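Local coordinates for putative uncharacterized protein (Trichoplax adhaerens, PDB 5OI9), which is the N-terminal domain of a STIL-family protein and probably serves centriole assembly by binding a CEP85-like partner, at residues D144-Q147 with T148-N152. Sequence-based numbering, arbitrary orientation.
Sequences DAFQ and TLTKN
Phe146 and Thr150, one turn apart on the amphipathic α-helix 139-155, meet in a CH-pi contact: methyl CG2 of Thr150 sits over one face of the ring, 3.7 Å from the Phe146 ring centroid and displaced toward the rim near CE2 and CZ. The two side chains cross at about a right angle. Phe146 swings its ring along the helix toward the following turn because its chi1 of -174° places CG opposite the backbone N; there Leu149 CD2 lies 4.4 Å from Phe146 CE1, oblique to the ring. Beyond the helix the ring meets that of Phe322, while Phe146 and Leu149 both rest on Pro192 of strand 180-192, so this face of the helix packs against the sheet. An alanine in place of Phe146 would probably leave the Thr150 methyl without its aromatic cover and open a gap beside Leu149 and Phe322. The backbone keeps the helical i to i+4 pattern, Thr150 N reaching Phe146 O at 2.9 Å. On the exposed side, Thr148 OG1 adds a weak bond to Asp144 O at 3.3 Å. With OG1 set between the backbone N and the carbonyl carbon (chi1 57°), the Thr150 hydroxyl turns back toward the preceding turn, leaving OG1 3.1 Å from Gln147 O and 3.2 Å from Phe146 O, two carbonyls competing for one proton.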
loop_
_atom_site.group_PDB
_atom_site.type_symbol
_atom_site.label_atom_id
_atom_site.label_comp_id
_atom_site.label_asym_id
_atom_site.label_seq_id
_atom_site.Cartn_x
_atom_site.Cartn_y
_atom_site.Cartn_z
ATOM N N ASP A 144 -1.774 16.790 1.794
ATOM C CA ASP A 144 -2.391 16.693 0.476
ATOM C C ASP A 144 -2.229 15.295 -0.108
ATOM O O ASP A 144 -3.141 14.786 -0.769
ATOM C CB ASP A 144 -1.799 17.747 -0.459
ATOM C CG ASP A 144 -2.226 19.155 -0.087
ATOM O OD1 ASP A 144 -3.381 19.326 0.359
ATOM O OD2 ASP A 144 -1.411 20.090 -0.235
ATOM N N ALA A 145 -1.083 14.654 0.133
ATOM C CA ALA A 145 -0.888 13.294 -0.356
ATOM C C ALA A 145 -1.856 12.324 0.313
ATOM O O ALA A 145 -2.394 11.424 -0.343
ATOM C CB ALA A 145 0.556 12.853 -0.128
ATOM N N PHE A 146 -2.098 12.497 1.615
ATOM C CA PHE A 146 -2.989 11.583 2.322
ATOM C C PHE A 146 -4.445 11.797 1.928
ATOM O O PHE A 146 -5.222 10.834 1.885
ATOM C CB PHE A 146 -2.820 11.735 3.831
ATOM C CG PHE A 146 -3.593 10.723 4.625
ATOM C CD1 PHE A 146 -3.232 9.385 4.600
ATOM C CD2 PHE A 146 -4.681 11.104 5.394
ATOM C CE1 PHE A 146 -3.942 8.446 5.328
ATOM C CE2 PHE A 146 -5.391 10.168 6.128
ATOM C CZ PHE A 146 -5.018 8.840 6.095
ATOM N N GLN A 147 -4.836 13.043 1.645
ATOM C CA GLN A 147 -6.174 13.288 1.117
ATOM C C GLN A 147 -6.380 12.558 -0.204
ATOM O O GLN A 147 -7.419 11.920 -0.419
ATOM C CB GLN A 147 -6.408 14.790 0.947
ATOM C CG GLN A 147 -6.433 15.559 2.258
ATOM C CD GLN A 147 -7.572 15.126 3.160
ATOM O OE1 GLN A 147 -8.657 14.792 2.689
ATOM N NE2 GLN A 147 -7.326 15.121 4.463
ATOM N N THR A 148 -5.391 12.632 -1.099
ATOM C CA THR A 148 -5.463 11.880 -2.348
ATOM C C THR A 148 -5.527 10.381 -2.083
ATOM O O THR A 148 -6.276 9.656 -2.750
ATOM C CB THR A 148 -4.264 12.223 -3.238
ATOM O OG1 THR A 148 -4.344 13.595 -3.639
ATOM C CG2 THR A 148 -4.238 11.338 -4.477
ATOM N N LEU A 149 -4.764 9.898 -1.098
ATOM C CA LEU A 149 -4.777 8.473 -0.783
ATOM C C LEU A 149 -6.156 8.026 -0.309
ATOM O O LEU A 149 -6.684 7.013 -0.778
ATOM C CB LEU A 149 -3.706 8.156 0.266
ATOM C CG LEU A 149 -3.390 6.693 0.610
ATOM C CD1 LEU A 149 -1.982 6.575 1.170
ATOM C CD2 LEU A 149 -4.388 6.107 1.608
ATOM N N THR A 150 -6.755 8.765 0.629
ATOM C CA THR A 150 -8.051 8.352 1.159
ATOM C C THR A 150 -9.173 8.553 0.150
ATOM O O THR A 150 -10.176 7.829 0.194
ATOM C CB THR A 150 -8.376 9.104 2.450
ATOM O OG1 THR A 150 -8.353 10.514 2.208
ATOM C CG2 THR A 150 -7.380 8.757 3.537
ATOM N N LYS A 151 -9.037 9.527 -0.753
ATOM C CA LYS A 151 -10.043 9.702 -1.795
ATOM C C LYS A 151 -10.075 8.497 -2.727
ATOM O O LYS A 151 -11.148 8.080 -3.179
ATOM C CB LYS A 151 -9.774 10.990 -2.576
ATOM C CG LYS A 151 -10.800 11.304 -3.661
ATOM C CD LYS A 151 -10.462 12.617 -4.356
ATOM C CE LYS A 151 -11.380 12.893 -5.538
ATOM N NZ LYS A 151 -12.799 13.073 -5.121
ATOM N N ASN A 152 -8.908 7.915 -3.018
ATOM C CA ASN A 152 -8.880 6.703 -3.827
ATOM C C ASN A 152 -9.493 5.527 -3.078
ATOM O O ASN A 152 -10.213 4.717 -3.670
ATOM C CB ASN A 152 -7.451 6.373 -4.254
ATOM C CG ASN A 152 -7.362 5.054 -5.007
ATOM O OD1 ASN A 152 -7.824 4.944 -6.143
ATOM N ND2 ASN A 152 -6.772 4.046 -4.374
#